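Local coordinates for alpha-11 giardin (Giardia intestinalis, PDB 2II2), which is a calcium-binding annexin thought to take part in parasite attachment and in maintaining the ventral-disk cytoskeleton, at residues M88-L102 / F128-C142. Numbering follows the deposited sequence.
Sequences MKNVNDFRAIHDVVL and FVDQIPLTSAASYLC
Phe-94 lays one ring face over Ala-138, whose CB lies 4.0 Å from the ring centroid and 16° off its normal, a CH-pi contact. The rim of the same ring is met near its plane by Ile-132 CG2 and by Cys-142 SG, the latter 3.6 Å from Phe-94 CD2, a sulfur-aromatic contact. Ile-97 CG2, turned anti to the backbone N, reaches both that sulfur and Phe-128 CZ. Met-88, bent at its last torsion, sets SD 3.7 Å from Phe-128 CE1, at the edge of the ring, a Met-aromatic contact.

Two hydrogen bonds cross between the segments. His-98 NE2 donates to Ala-138 O at 3.0 Å, nearly straight at 174° and within the imidazole plane; Cys-142 N reaches that oxygen from the opposite face of its carbonyl plane. Asn-92 ND2 donates to Gln-131 O at 3.1 Å, from above the carbonyl plane. A water joins Met-88 O to Gln-131 OE1.

Within this all-helical annexin fold, the axes of helix 94-102 and the 137-142 part of helix 137-147 approach to 10.0 Å, at 34° between their N-to-C directions. In this mainly apolar interface, the His-98 bond fixes the imidazole's rotation and requires a proton on NE2, while Asn-92 satisfies a carbonyl where helix 124-131 ends.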
ATOM      1  N   MET A  88       7.290 -11.588  -3.741  1.00  8.61           N
ATOM      2  CA  MET A  88       7.288 -12.706  -4.694  1.00 10.39           C
ATOM      3  C   MET A  88       8.385 -13.730  -4.436  1.00 10.81           C
ATOM      4  O   MET A  88       8.446 -14.756  -5.101  1.00 12.62           O
ATOM      5  CB  MET A  88       7.380 -12.174  -6.117  1.00  9.80           C
ATOM      6  CG  MET A  88       6.146 -11.369  -6.476  1.00 11.11           C
ATOM      7  SD  MET A  88       6.056 -10.789  -8.161  1.00 13.03           S
ATOM      8  CE  MET A  88       5.896 -12.334  -9.025  1.00 13.36           C
ATOM      9  N   LYS A  89       9.251 -13.448  -3.479  1.00 11.95           N
ATOM     10  CA  LYS A  89      10.407 -14.304  -3.221  1.00 13.33           C
ATOM     11  C   LYS A  89      10.001 -15.735  -2.860  1.00 13.36           C
ATOM     12  O   LYS A  89      10.596 -16.713  -3.360  1.00 14.77           O
ATOM     13  CB  LYS A  89      11.278 -13.705  -2.126  1.00 13.28           C
ATOM     14  CG  LYS A  89      12.553 -14.514  -1.893  1.00 15.91           C
ATOM     15  CD  LYS A  89      13.384 -13.969  -0.739  1.00 19.53           C
ATOM     16  CE  LYS A  89      14.677 -14.767  -0.580  1.00 22.12           C
ATOM     17  NZ  LYS A  89      15.562 -14.640  -1.770  1.00 23.98           N
ATOM     18  N   ASN A  90       9.020 -15.873  -1.972  1.00 13.46           N
ATOM     19  CA  ASN A  90       8.511 -17.185  -1.574  1.00 14.35           C
ATOM     20  C   ASN A  90       7.032 -17.251  -1.979  1.00 14.08           C
ATOM     21  O   ASN A  90       6.714 -16.906  -3.109  1.00 15.47           O
ATOM     22  CB  ASN A  90       8.817 -17.418  -0.084  1.00 15.68           C
ATOM     23  CG  ASN A  90      10.324 -17.359   0.219  1.00 16.56           C
ATOM     24  OD1 ASN A  90      11.088 -18.190  -0.262  1.00 18.27           O
ATOM     25  ND2 ASN A  90      10.744 -16.355   0.982  1.00 19.43           N
ATOM     26  N   VAL A  91       6.119 -17.684  -1.122  1.00 12.67           N
ATOM     27  CA  VAL A  91       4.710 -17.720  -1.549  1.00 12.38           C
ATOM     28  C   VAL A  91       4.276 -16.268  -1.819  1.00 11.16           C
ATOM     29  O   VAL A  91       4.544 -15.366  -1.014  1.00 12.70           O
ATOM     30  CB  VAL A  91       3.806 -18.386  -0.506  1.00 13.08           C
ATOM     31  CG1 VAL A  91       2.365 -18.365  -0.945  1.00 14.18           C
ATOM     32  CG2 VAL A  91       4.258 -19.825  -0.224  1.00 13.99           C
ATOM     33  N   ASN A  92       3.617 -16.023  -2.947  1.00 10.10           N
ATOM     34  CA  ASN A  92       3.230 -14.656  -3.290  1.00  9.32           C
ATOM     35  C   ASN A  92       2.385 -14.009  -2.207  1.00  9.10           C
ATOM     36  O   ASN A  92       1.357 -14.550  -1.796  1.00 10.71           O
ATOM     37  CB  ASN A  92       2.489 -14.591  -4.611  1.00  8.89           C
ATOM     38  CG  ASN A  92       3.384 -14.905  -5.788  1.00  9.88           C
ATOM     39  OD1 ASN A  92       4.589 -14.629  -5.772  1.00 10.74           O
ATOM     40  ND2 ASN A  92       2.798 -15.471  -6.833  1.00 10.35           N
ATOM     41  N   ASP A  93       2.836 -12.845  -1.751  1.00  8.29           N
ATOM     42  CA  ASP A  93       2.063 -12.039  -0.801  1.00  8.16           C
ATOM     43  C   ASP A  93       1.243 -11.068  -1.644  1.00  7.27           C
ATOM     44  O   ASP A  93       1.713  -9.973  -2.055  1.00  7.83           O
ATOM     45  CB  ASP A  93       3.001 -11.265   0.122  1.00  8.23           C
ATOM     46  CG  ASP A  93       2.268 -10.370   1.107  1.00  8.46           C
ATOM     47  OD1 ASP A  93       1.038 -10.238   0.970  1.00  9.61           O
ATOM     48  OD2 ASP A  93       2.912  -9.791   2.000  1.00  9.59           O
ATOM     49  N   PHE A  94       0.024 -11.487  -1.985  1.00  7.47           N
ATOM     50  CA  PHE A  94      -0.819 -10.642  -2.798  1.00  7.19           C
ATOM     51  C   PHE A  94      -1.144  -9.320  -2.118  1.00  7.13           C
ATOM     52  O   PHE A  94      -1.368  -8.316  -2.811  1.00  7.28           O
ATOM     53  CB  PHE A  94      -2.116 -11.354  -3.191  1.00  7.73           C
ATOM     54  CG  PHE A  94      -1.931 -12.365  -4.276  1.00  8.21           C
ATOM     55  CD1 PHE A  94      -2.193 -13.697  -4.028  1.00 11.38           C
ATOM     56  CD2 PHE A  94      -1.495 -11.995  -5.543  1.00  9.56           C
ATOM     57  CE1 PHE A  94      -2.047 -14.665  -5.040  1.00 12.97           C
ATOM     58  CE2 PHE A  94      -1.336 -12.959  -6.560  1.00 11.61           C
ATOM     59  CZ  PHE A  94      -1.616 -14.286  -6.301  1.00 12.26           C
ATOM     60  N   ARG A  95      -1.223  -9.298  -0.790  1.00  7.14           N
ATOM     61  CA  ARG A  95      -1.557  -8.026  -0.142  1.00  7.46           C
ATOM     62  C   ARG A  95      -0.519  -6.958  -0.535  1.00  6.74           C
ATOM     63  O   ARG A  95      -0.870  -5.829  -0.859  1.00  7.88           O
ATOM     64  CB  ARG A  95      -1.617  -8.160   1.373  1.00  7.27           C
ATOM     65  CG  ARG A  95      -2.750  -9.012   1.876  1.00  8.56           C
ATOM     66  CD  ARG A  95      -2.828  -8.928   3.389  1.00 10.49           C
ATOM     67  NE  ARG A  95      -4.020  -9.583   3.907  1.00 10.47           N
ATOM     68  CZ  ARG A  95      -4.155 -10.899   4.069  1.00 10.76           C
ATOM     69  NH1 ARG A  95      -3.154 -11.727   3.788  1.00 11.93           N
ATOM     70  NH2 ARG A  95      -5.296 -11.402   4.538  1.00 14.25           N
ATOM     71  N   ALA A  96       0.755  -7.354  -0.494  1.00  7.20           N
ATOM     72  CA  ALA A  96       1.849  -6.429  -0.777  1.00  7.04           C
ATOM     73  C   ALA A  96       1.897  -6.064  -2.268  1.00  6.90           C
ATOM     74  O   ALA A  96       2.109  -4.900  -2.640  1.00  7.55           O
ATOM     75  CB  ALA A  96       3.182  -7.005  -0.336  1.00  7.35           C
ATOM     76  N   ILE A  97       1.717  -7.059  -3.150  1.00  6.81           N
ATOM     77  CA  ILE A  97       1.707  -6.755  -4.589  1.00  6.71           C
ATOM     78  C   ILE A  97       0.557  -5.804  -4.923  1.00  6.56           C
ATOM     79  O   ILE A  97       0.734  -4.828  -5.657  1.00  7.29           O
ATOM     80  CB  ILE A  97       1.608  -8.053  -5.446  1.00  6.67           C
ATOM     81  CG1 ILE A  97       2.771  -9.012  -5.125  1.00  8.20           C
ATOM     82  CG2 ILE A  97       1.601  -7.679  -6.915  1.00  7.60           C
ATOM     83  CD1 ILE A  97       2.538 -10.446  -5.606  1.00  8.82           C
ATOM     84  N   HIS A  98      -0.614  -6.084  -4.373  1.00  6.80           N
ATOM     85  CA  HIS A  98      -1.774  -5.253  -4.605  1.00  6.78           C
ATOM     86  C   HIS A  98      -1.548  -3.822  -4.159  1.00  6.83           C
ATOM     87  O   HIS A  98      -1.892  -2.866  -4.862  1.00  7.96           O
ATOM     88  CB  HIS A  98      -2.994  -5.821  -3.879  1.00  7.10           C
ATOM     89  CG  HIS A  98      -3.542  -7.052  -4.508  1.00  6.07           C
ATOM     90  ND1 HIS A  98      -4.440  -7.859  -3.851  1.00  6.82           N
ATOM     91  CD2 HIS A  98      -3.313  -7.629  -5.711  1.00  7.37           C
ATOM     92  CE1 HIS A  98      -4.740  -8.885  -4.628  1.00  7.10           C
ATOM     93  NE2 HIS A  98      -4.090  -8.753  -5.774  1.00  6.97           N
ATOM     94  N   ASP A  99      -0.983  -3.655  -2.966  1.00  7.12           N
ATOM     95  CA  ASP A  99      -0.721  -2.293  -2.471  1.00  7.04           C
ATOM     96  C   ASP A  99       0.088  -1.501  -3.513  1.00  7.69           C
ATOM     97  O   ASP A  99      -0.173  -0.320  -3.815  1.00  8.59           O
ATOM     98  CB  ASP A  99       0.056  -2.315  -1.144  1.00  7.60           C
ATOM     99  CG  ASP A  99      -0.760  -2.827   0.026  1.00  8.50           C
ATOM    100  OD1 ASP A  99      -1.984  -2.972  -0.110  1.00  9.69           O
ATOM    101  OD2 ASP A  99      -0.192  -3.100   1.112  1.00 10.15           O
ATOM    102  N   VAL A 100       1.104  -2.150  -4.058  1.00  7.37           N
ATOM    103  CA  VAL A 100       1.981  -1.518  -5.012  1.00  7.99           C
ATOM    104  C   VAL A 100       1.340  -1.223  -6.357  1.00  7.63           C
ATOM    105  O   VAL A 100       1.529  -0.126  -6.867  1.00  9.76           O
ATOM    106  CB  VAL A 100       3.274  -2.328  -5.211  1.00  8.77           C
ATOM    107  CG1 VAL A 100       4.079  -1.814  -6.403  1.00 10.46           C
ATOM    108  CG2 VAL A 100       4.100  -2.278  -3.936  1.00  9.84           C
ATOM    109  N   VAL A 101       0.648  -2.204  -6.947  1.00  7.69           N
ATOM    110  CA  VAL A 101       0.171  -2.037  -8.312  1.00  7.78           C
ATOM    111  C   VAL A 101      -1.231  -1.476  -8.412  1.00  7.33           C
ATOM    112  O   VAL A 101      -1.577  -0.918  -9.462  1.00  8.54           O
ATOM    113  CB  VAL A 101       0.298  -3.337  -9.181  1.00  8.20           C
ATOM    114  CG1 VAL A 101       1.761  -3.857  -9.138  1.00  8.96           C
ATOM    115  CG2 VAL A 101      -0.690  -4.426  -8.788  1.00  9.77           C
ATOM    116  N   LEU A 102      -2.042  -1.626  -7.365  1.00  7.20           N
ATOM    117  CA  LEU A 102      -3.399  -1.093  -7.402  1.00  8.01           C
ATOM    118  C   LEU A 102      -3.450   0.379  -7.006  1.00  8.36           C
ATOM    119  O   LEU A 102      -4.297   1.119  -7.488  1.00 11.40           O
ATOM    120  CB  LEU A 102      -4.343  -1.925  -6.525  1.00  8.14           C
ATOM    121  CG  LEU A 102      -4.487  -3.416  -6.897  1.00  8.29           C
ATOM    122  CD1 LEU A 102      -5.499  -4.048  -6.016  1.00  8.85           C
ATOM    123  CD2 LEU A 102      -4.879  -3.620  -8.362  1.00  9.17           C
ATOM    124  N   PHE A 128       5.279 -11.540 -13.596  1.00  9.50           N
ATOM    125  CA  PHE A 128       3.887 -11.891 -13.285  1.00  9.30           C
ATOM    126  C   PHE A 128       3.408 -13.090 -14.106  1.00  8.97           C
ATOM    127  O   PHE A 128       2.801 -14.017 -13.554  1.00 10.55           O
ATOM    128  CB  PHE A 128       2.947 -10.703 -13.499  1.00  9.17           C
ATOM    129  CG  PHE A 128       3.006  -9.653 -12.402  1.00  9.57           C
ATOM    130  CD1 PHE A 128       3.991  -9.638 -11.409  1.00 10.46           C
ATOM    131  CD2 PHE A 128       2.063  -8.623 -12.416  1.00  9.41           C
ATOM    132  CE1 PHE A 128       3.998  -8.644 -10.439  1.00 10.51           C
ATOM    133  CE2 PHE A 128       2.064  -7.636 -11.453  1.00  9.75           C
ATOM    134  CZ  PHE A 128       3.020  -7.634 -10.483  1.00  9.76           C
ATOM    135  N   VAL A 129       3.694 -13.096 -15.409  1.00  9.81           N
ATOM    136  CA  VAL A 129       3.317 -14.214 -16.270  1.00 10.10           C
ATOM    137  C   VAL A 129       3.938 -15.516 -15.762  1.00  9.62           C
ATOM    138  O   VAL A 129       3.260 -16.531 -15.686  1.00 10.15           O
ATOM    139  CB  VAL A 129       3.702 -13.956 -17.753  1.00 10.64           C
ATOM    140  CG1 VAL A 129       3.581 -15.246 -18.593  1.00 12.41           C
ATOM    141  CG2 VAL A 129       2.850 -12.819 -18.349  1.00 10.81           C
ATOM    142  N   ASP A 130       5.222 -15.477 -15.412  1.00  8.99           N
ATOM    143  CA  ASP A 130       5.913 -16.696 -15.002  1.00  9.24           C
ATOM    144  C   ASP A 130       5.544 -17.169 -13.588  1.00  8.94           C
ATOM    145  O   ASP A 130       5.568 -18.375 -13.318  1.00  9.16           O
ATOM    146  CB  ASP A 130       7.428 -16.516 -15.084  1.00  9.65           C
ATOM    147  CG  ASP A 130       7.971 -16.772 -16.468  1.00  9.94           C
ATOM    148  OD1 ASP A 130       7.572 -17.787 -17.085  1.00  9.95           O
ATOM    149  OD2 ASP A 130       8.811 -15.965 -16.920  1.00 12.87           O
ATOM    150  N   GLN A 131       5.201 -16.232 -12.699  1.00  9.52           N
ATOM    151  CA  GLN A 131       5.133 -16.550 -11.274  1.00  9.88           C
ATOM    152  C   GLN A 131       3.741 -16.425 -10.643  1.00  9.67           C
ATOM    153  O   GLN A 131       3.576 -16.786  -9.480  1.00  9.93           O
ATOM    154  CB  GLN A 131       6.131 -15.703 -10.472  1.00  9.90           C
ATOM    155  CG  GLN A 131       7.586 -15.930 -10.839  1.00 13.25           C
ATOM    156  CD  GLN A 131       8.542 -15.088 -10.018  1.00 12.70           C
ATOM    157  OE1 GLN A 131       8.343 -14.897  -8.830  1.00 18.14           O
ATOM    158  NE2 GLN A 131       9.592 -14.589 -10.659  1.00 17.68           N
ATOM    159  N   ILE A 132       2.782 -15.857 -11.381  1.00  9.92           N
ATOM    160  CA  ILE A 132       1.419 -15.659 -10.885  1.00  9.69           C
ATOM    161  C   ILE A 132       0.416 -16.278 -11.847  1.00  9.24           C
ATOM    162  O   ILE A 132      -0.035 -15.611 -12.778  1.00  9.01           O
ATOM    163  CB  ILE A 132       1.082 -14.134 -10.694  1.00  9.72           C
ATOM    164  CG1 ILE A 132       2.109 -13.479  -9.767  1.00 10.58           C
ATOM    165  CG2 ILE A 132      -0.310 -13.991 -10.097  1.00 10.37           C
ATOM    166  CD1 ILE A 132       1.911 -11.956  -9.606  1.00  9.73           C
ATOM    167  N   PRO A 133       0.072 -17.555 -11.618  1.00  9.59           N
ATOM    168  CA  PRO A 133      -0.964 -18.190 -12.447  1.00 10.11           C
ATOM    169  C   PRO A 133      -2.264 -17.412 -12.336  1.00 10.46           C
ATOM    170  O   PRO A 133      -2.566 -16.833 -11.277  1.00 10.27           O
ATOM    171  CB  PRO A 133      -1.115 -19.575 -11.818  1.00 10.77           C
ATOM    172  CG  PRO A 133       0.217 -19.828 -11.193  1.00 11.41           C
ATOM    173  CD  PRO A 133       0.633 -18.496 -10.643  1.00  9.16           C
ATOM    174  N   LEU A 134      -3.003 -17.393 -13.442  1.00 11.40           N
ATOM    175  CA  LEU A 134      -4.291 -16.694 -13.490  1.00 12.81           C
ATOM    176  C   LEU A 134      -5.434 -17.570 -13.056  1.00 13.71           C
ATOM    177  O   LEU A 134      -5.943 -18.386 -13.837  1.00 15.16           O
ATOM    178  CB  LEU A 134      -4.563 -16.107 -14.870  1.00 12.91           C
ATOM    179  CG  LEU A 134      -3.743 -14.851 -15.171  1.00 14.30           C
ATOM    180  CD1 LEU A 134      -3.835 -14.443 -16.646  1.00 15.60           C
ATOM    181  CD2 LEU A 134      -4.156 -13.677 -14.281  1.00 14.33           C
ATOM    182  N   THR A 135      -5.824 -17.429 -11.797  1.00 14.68           N
ATOM    183  CA  THR A 135      -6.870 -18.269 -11.235  1.00 16.30           C
ATOM    184  C   THR A 135      -7.859 -17.350 -10.496  1.00 16.10           C
ATOM    185  O   THR A 135      -9.012 -17.149 -10.901  1.00 17.44           O
ATOM    186  CB  THR A 135      -6.256 -19.360 -10.311  1.00 17.38           C
ATOM    187  OG1 THR A 135      -5.433 -18.743  -9.302  1.00 20.95           O
ATOM    188  CG2 THR A 135      -5.390 -20.362 -11.126  1.00 19.47           C
ATOM    189  N   SER A 136      -7.357 -16.695  -9.473  1.00 14.58           N
ATOM    190  CA  SER A 136      -8.178 -15.975  -8.534  1.00 13.49           C
ATOM    191  C   SER A 136      -8.384 -14.523  -8.937  1.00 11.96           C
ATOM    192  O   SER A 136      -7.641 -13.996  -9.776  1.00 11.27           O
ATOM    193  CB  SER A 136      -7.445 -15.987  -7.209  1.00 13.93           C
ATOM    194  OG  SER A 136      -6.167 -15.404  -7.364  1.00 13.21           O
ATOM    195  N   ALA A 137      -9.339 -13.856  -8.281  1.00 10.36           N
ATOM    196  CA  ALA A 137      -9.442 -12.401  -8.422  1.00  8.76           C
ATOM    197  C   ALA A 137      -8.104 -11.747  -8.090  1.00  8.46           C
ATOM    198  O   ALA A 137      -7.679 -10.835  -8.787  1.00  8.42           O
ATOM    199  CB  ALA A 137     -10.543 -11.871  -7.520  1.00 10.00           C
ATOM    200  N   ALA A 138      -7.445 -12.236  -7.034  1.00  8.24           N
ATOM    201  CA  ALA A 138      -6.159 -11.655  -6.632  1.00  8.38           C
ATOM    202  C   ALA A 138      -5.126 -11.691  -7.751  1.00  7.54           C
ATOM    203  O   ALA A 138      -4.424 -10.708  -7.989  1.00  8.15           O
ATOM    204  CB  ALA A 138      -5.613 -12.354  -5.411  1.00  8.78           C
ATOM    205  N   SER A 139      -5.066 -12.822  -8.445  1.00  8.22           N
ATOM    206  CA  SER A 139      -4.136 -12.951  -9.568  1.00  8.28           C
ATOM    207  C   SER A 139      -4.485 -12.066 -10.756  1.00  8.04           C
ATOM    208  O   SER A 139      -3.598 -11.410 -11.328  1.00  9.27           O
ATOM    209  CB  SER A 139      -3.984 -14.402  -9.991  1.00  9.56           C
ATOM    210  OG  SER A 139      -5.194 -14.964 -10.484  1.00 12.46           O
ATOM    211  N   TYR A 140      -5.765 -12.035 -11.123  1.00  8.59           N
ATOM    212  CA  TYR A 140      -6.201 -11.147 -12.176  1.00  8.91           C
ATOM    213  C   TYR A 140      -5.921  -9.692 -11.846  1.00  8.53           C
ATOM    214  O   TYR A 140      -5.557  -8.919 -12.726  1.00  8.94           O
ATOM    215  CB  TYR A 140      -7.683 -11.330 -12.542  1.00 10.41           C
ATOM    216  CG  TYR A 140      -7.883 -12.499 -13.451  1.00 10.26           C
ATOM    217  CD1 TYR A 140      -8.294 -13.730 -12.956  1.00 12.29           C
ATOM    218  CD2 TYR A 140      -7.629 -12.385 -14.808  1.00 11.17           C
ATOM    219  CE1 TYR A 140      -8.448 -14.835 -13.792  1.00 13.51           C
ATOM    220  CE2 TYR A 140      -7.782 -13.494 -15.665  1.00 12.64           C
ATOM    221  CZ  TYR A 140      -8.195 -14.704 -15.136  1.00 12.25           C
ATOM    222  OH  TYR A 140      -8.333 -15.791 -15.972  1.00 14.97           O
ATOM    223  N   LEU A 141      -6.083  -9.277 -10.588  1.00  7.56           N
ATOM    224  CA  LEU A 141      -5.790  -7.886 -10.213  1.00  7.71           C
ATOM    225  C   LEU A 141      -4.342  -7.559 -10.524  1.00  7.99           C
ATOM    226  O   LEU A 141      -4.055  -6.468 -11.022  1.00  8.27           O
ATOM    227  CB  LEU A 141      -6.072  -7.670  -8.735  1.00  8.05           C
ATOM    228  CG  LEU A 141      -7.548  -7.498  -8.377  1.00  7.49           C
ATOM    229  CD1 LEU A 141      -7.787  -7.811  -6.898  1.00  8.59           C
ATOM    230  CD2 LEU A 141      -7.995  -6.074  -8.729  1.00  8.01           C
ATOM    231  N   CYS A 142      -3.435  -8.494 -10.218  1.00  8.15           N
ATOM    232  CA  CYS A 142      -2.011  -8.228 -10.448  1.00  8.25           C
ATOM    233  C   CYS A 142      -1.735  -7.966 -11.926  1.00  8.33           C
ATOM    234  O   CYS A 142      -1.117  -6.954 -12.312  1.00  9.40           O
ATOM    235  CB  CYS A 142      -1.123  -9.361  -9.963  1.00  8.44           C
ATOM    236  SG  CYS A 142      -1.159  -9.577  -8.165  1.00  8.93           S
TER
HETATM  237  O   HOH W   1      10.283 -15.542  -7.028  1.00 27.80           O